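Local atomic coordinates of endolysin B (Mycobacterium phage D29, PDB entry 3HC7), a protein that cleaves the ester linkage between mycolic acids and the arabinogalactan-peptidoglycan of the mycobacterial cell wall, helping to lyse the host and release phage particles. Residues D129-H133 with K237-N243. Residue numbers count along the deposited sequence, not the author numbering.
Sequences DEWIH and KWPHLYN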
ATOM      1  N   ASP A 129     -15.757   1.714  -3.513  1.00 69.85           N
ATOM      2  CA  ASP A 129     -15.734   0.366  -4.077  1.00 72.85           C
ATOM      3  C   ASP A 129     -17.147  -0.202  -4.222  1.00 76.53           C
ATOM      4  O   ASP A 129     -17.335  -1.416  -4.317  1.00 72.64           O
ATOM      5  CB  ASP A 129     -14.841  -0.574  -3.260  1.00 76.70           C
ATOM      6  CG  ASP A 129     -15.324  -0.755  -1.832  1.00 70.72           C
ATOM      7  OD1 ASP A 129     -16.012   0.142  -1.313  1.00 72.37           O
ATOM      8  OD2 ASP A 129     -15.004  -1.796  -1.226  1.00 67.63           O
ATOM      9  N   GLU A 130     -18.133   0.688  -4.250  1.00 82.61           N
ATOM     10  CA  GLU A 130     -19.504   0.312  -4.571  1.00 84.15           C
ATOM     11  C   GLU A 130     -19.903  -0.917  -3.773  1.00 90.81           C
ATOM     12  O   GLU A 130     -20.181  -1.978  -4.331  1.00 92.88           O
ATOM     13  CB  GLU A 130     -19.644   0.053  -6.076  1.00 86.23           C
ATOM     14  CG  GLU A 130     -19.276   1.253  -6.943  1.00 94.51           C
ATOM     15  CD  GLU A 130     -19.209   0.926  -8.427  1.00102.23           C
ATOM     16  OE1 GLU A 130     -19.891  -0.024  -8.872  1.00101.62           O
ATOM     17  OE2 GLU A 130     -18.470   1.628  -9.153  1.00109.34           O
ATOM     18  N   TRP A 131     -19.934  -0.762  -2.456  1.00 91.51           N
ATOM     19  CA  TRP A 131     -20.116  -1.890  -1.562  1.00 89.25           C
ATOM     20  C   TRP A 131     -20.795  -1.403  -0.289  1.00 89.38           C
ATOM     21  O   TRP A 131     -21.502  -0.398  -0.305  1.00 90.70           O
ATOM     22  CB  TRP A 131     -18.756  -2.529  -1.270  1.00 90.46           C
ATOM     23  CG  TRP A 131     -18.807  -3.838  -0.551  1.00 92.38           C
ATOM     24  CD1 TRP A 131     -19.689  -4.857  -0.757  1.00 98.43           C
ATOM     25  CD2 TRP A 131     -17.909  -4.284   0.474  1.00 87.89           C
ATOM     26  NE1 TRP A 131     -19.407  -5.904   0.090  1.00 96.59           N
ATOM     27  CE2 TRP A 131     -18.318  -5.576   0.854  1.00 92.25           C
ATOM     28  CE3 TRP A 131     -16.801  -3.711   1.110  1.00 83.53           C
ATOM     29  CZ2 TRP A 131     -17.658  -6.308   1.845  1.00 95.11           C
ATOM     30  CZ3 TRP A 131     -16.147  -4.435   2.093  1.00 82.66           C
ATOM     31  CH2 TRP A 131     -16.577  -5.720   2.451  1.00 88.35           C
ATOM     32  N   ILE A 132     -20.568  -2.102   0.816  1.00 85.63           N
ATOM     33  CA  ILE A 132     -21.309  -1.829   2.041  1.00 83.42           C
ATOM     34  C   ILE A 132     -20.640  -0.785   2.935  1.00 80.44           C
ATOM     35  O   ILE A 132     -21.137  -0.476   4.021  1.00 77.55           O
ATOM     36  CB  ILE A 132     -21.560  -3.125   2.842  1.00 84.39           C
ATOM     37  CG1 ILE A 132     -20.252  -3.685   3.404  1.00 83.55           C
ATOM     38  CG2 ILE A 132     -22.253  -4.161   1.965  1.00 86.05           C
ATOM     39  CD1 ILE A 132     -20.445  -4.932   4.259  1.00 82.30           C
ATOM     40  N   HIS A 133     -19.522  -0.238   2.473  1.00 75.02           N
ATOM     41  CA  HIS A 133     -18.789   0.752   3.256  1.00 77.12           C
ATOM     42  C   HIS A 133     -18.700   2.120   2.586  1.00 80.33           C
ATOM     43  O   HIS A 133     -18.497   2.216   1.375  1.00 77.96           O
ATOM     44  CB  HIS A 133     -17.393   0.230   3.614  1.00 70.17           C
ATOM     45  CG  HIS A 133     -17.398  -0.778   4.718  1.00 71.41           C
ATOM     46  ND1 HIS A 133     -17.560  -0.428   6.042  1.00 75.81           N
ATOM     47  CD2 HIS A 133     -17.279  -2.127   4.698  1.00 72.25           C
ATOM     48  CE1 HIS A 133     -17.538  -1.516   6.789  1.00 72.46           C
ATOM     49  NE2 HIS A 133     -17.368  -2.561   5.999  1.00 71.80           N
ATOM     50  N   LYS A 237     -16.797  -8.780   5.930  1.00 78.11           N
ATOM     51  CA  LYS A 237     -17.474  -7.495   5.793  1.00 78.39           C
ATOM     52  C   LYS A 237     -16.855  -6.378   6.649  1.00 74.81           C
ATOM     53  O   LYS A 237     -17.525  -5.404   6.984  1.00 78.51           O
ATOM     54  CB  LYS A 237     -18.968  -7.651   6.083  1.00 79.74           C
ATOM     55  CG  LYS A 237     -19.622  -8.744   5.246  1.00 86.44           C
ATOM     56  CD  LYS A 237     -21.131  -8.620   5.205  1.00 96.58           C
ATOM     57  CE  LYS A 237     -21.752  -9.760   4.407  1.00106.50           C
ATOM     58  NZ  LYS A 237     -21.473 -11.084   5.033  1.00109.45           N
ATOM     59  N   TRP A 238     -15.578  -6.523   6.986  1.00 63.14           N
ATOM     60  CA  TRP A 238     -14.854  -5.490   7.719  1.00 52.55           C
ATOM     61  C   TRP A 238     -14.492  -4.303   6.816  1.00 58.29           C
ATOM     62  O   TRP A 238     -14.452  -4.440   5.592  1.00 61.40           O
ATOM     63  CB  TRP A 238     -13.597  -6.085   8.353  1.00 47.85           C
ATOM     64  CG  TRP A 238     -13.905  -7.036   9.464  1.00 51.60           C
ATOM     65  CD1 TRP A 238     -14.641  -8.187   9.384  1.00 57.97           C
ATOM     66  CD2 TRP A 238     -13.484  -6.924  10.830  1.00 45.36           C
ATOM     67  NE1 TRP A 238     -14.705  -8.793  10.621  1.00 56.06           N
ATOM     68  CE2 TRP A 238     -14.003  -8.035  11.522  1.00 47.71           C
ATOM     69  CE3 TRP A 238     -12.724  -5.984  11.533  1.00 43.15           C
ATOM     70  CZ2 TRP A 238     -13.781  -8.236  12.880  1.00 53.77           C
ATOM     71  CZ3 TRP A 238     -12.502  -6.186  12.880  1.00 48.43           C
ATOM     72  CH2 TRP A 238     -13.029  -7.303  13.539  1.00 51.64           C
ATOM     73  N   PRO A 239     -14.233  -3.131   7.421  1.00 64.03           N
ATOM     74  CA  PRO A 239     -13.892  -1.901   6.690  1.00 60.63           C
ATOM     75  C   PRO A 239     -12.516  -1.931   6.007  1.00 60.90           C
ATOM     76  O   PRO A 239     -12.291  -1.186   5.048  1.00 60.61           O
ATOM     77  CB  PRO A 239     -13.902  -0.835   7.795  1.00 59.40           C
ATOM     78  CG  PRO A 239     -13.647  -1.613   9.056  1.00 57.23           C
ATOM     79  CD  PRO A 239     -14.450  -2.856   8.853  1.00 57.43           C
ATOM     80  N   HIS A 240     -11.606  -2.768   6.496  1.00 51.15           N
ATOM     81  CA  HIS A 240     -10.278  -2.855   5.894  1.00 50.42           C
ATOM     82  C   HIS A 240     -10.291  -3.768   4.669  1.00 48.77           C
ATOM     83  O   HIS A 240      -9.255  -3.993   4.049  1.00 43.01           O
ATOM     84  CB  HIS A 240      -9.255  -3.363   6.916  1.00 51.36           C
ATOM     85  CG  HIS A 240      -9.590  -4.712   7.473  1.00 58.22           C
ATOM     86  ND1 HIS A 240      -8.874  -5.846   7.161  1.00 60.82           N
ATOM     87  CD2 HIS A 240     -10.581  -5.111   8.304  1.00 60.56           C
ATOM     88  CE1 HIS A 240      -9.398  -6.884   7.787  1.00 58.43           C
ATOM     89  NE2 HIS A 240     -10.438  -6.465   8.486  1.00 62.12           N
ATOM     90  N   LEU A 241     -11.467  -4.301   4.345  1.00 52.95           N
ATOM     91  CA  LEU A 241     -11.649  -5.175   3.189  1.00 52.13           C
ATOM     92  C   LEU A 241     -12.380  -4.399   2.099  1.00 58.81           C
ATOM     93  O   LEU A 241     -13.077  -3.425   2.388  1.00 66.22           O
ATOM     94  CB  LEU A 241     -12.458  -6.427   3.575  1.00 49.03           C
ATOM     95  CG  LEU A 241     -11.969  -7.237   4.779  1.00 49.28           C
ATOM     96  CD1 LEU A 241     -12.889  -8.422   5.045  1.00 57.87           C
ATOM     97  CD2 LEU A 241     -10.535  -7.701   4.582  1.00 48.78           C
ATOM     98  N   TYR A 242     -12.228  -4.828   0.849  1.00 57.90           N
ATOM     99  CA  TYR A 242     -12.817  -4.102  -0.276  1.00 48.38           C
ATOM    100  C   TYR A 242     -13.452  -5.006  -1.324  1.00 57.48           C
ATOM    101  O   TYR A 242     -13.007  -6.129  -1.548  1.00 64.71           O
ATOM    102  CB  TYR A 242     -11.764  -3.195  -0.942  1.00 52.58           C
ATOM    103  CG  TYR A 242     -11.325  -2.053  -0.053  1.00 54.50           C
ATOM    104  CD1 TYR A 242     -11.896  -0.795  -0.178  1.00 54.07           C
ATOM    105  CD2 TYR A 242     -10.361  -2.244   0.931  1.00 51.94           C
ATOM    106  CE1 TYR A 242     -11.514   0.243   0.638  1.00 45.41           C
ATOM    107  CE2 TYR A 242      -9.971  -1.210   1.755  1.00 49.41           C
ATOM    108  CZ  TYR A 242     -10.552   0.030   1.604  1.00 47.11           C
ATOM    109  OH  TYR A 242     -10.169   1.065   2.421  1.00 47.85           O
ATOM    110  N   ASN A 243     -14.505  -4.498  -1.957  1.00 65.55           N
ATOM    111  CA  ASN A 243     -15.050  -5.087  -3.169  1.00 61.24           C
ATOM    112  C   ASN A 243     -14.165  -4.696  -4.357  1.00 70.01           C
ATOM    113  O   ASN A 243     -13.933  -3.512  -4.599  1.00 77.55           O
ATOM    114  CB  ASN A 243     -16.476  -4.585  -3.386  1.00 60.43           C
ATOM    115  CG  ASN A 243     -17.025  -4.945  -4.755  1.00 78.23           C
ATOM    116  OD1 ASN A 243     -16.676  -5.977  -5.325  1.00 83.51           O
ATOM    117  ND2 ASN A 243     -17.892  -4.091  -5.287  1.00 78.96           N
TER
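Both segments are irregular loops running in opposite senses: CA of Asp129 lies 5.6 Å from CA of Asn243, and CA of His133 lies 6.5 Å from CA of Pro239. A type I beta turn, Trp238 to Leu241, bends 237-243 and is closed by Leu241 N to Trp238 O at 3.2 Å. No backbone-to-backbone hydrogen bond spans the gap; each crossing bond uses a side chain. Asn243 N donates to Asp129 OD2 (2.8 Å, 153°), while Asn243 ND2 reaches Asp129 O (2.9 Å) and, at longer range, Glu130 O (3.3 Å). The near-linear bond from His133 NE2 to Lys237 O (3.0 Å, 170°) ties the other end, where Pro239 CA sits 3.7 Å from the His133 ring centroid, a CH-pi contact 16° off the normal. Between them, Trp131 takes Asn243 CB over its five-membered ring (4.2 Å from the centroid) and Leu241 O at its edge (CZ3 to O, 3.2 Å). Asp129 OD1 is hydrogen-bonded to His163 NE2, and Tyr242 OH to His163 N and Asp166 OD2. Because 237-243 contains catalytic His240 and Tyr242 meets Asp166, this surface contact lies beside the Ser82-Asp166-His240 catalytic triad of an alpha/beta-hydrolase, with Asp166 the inferred acid.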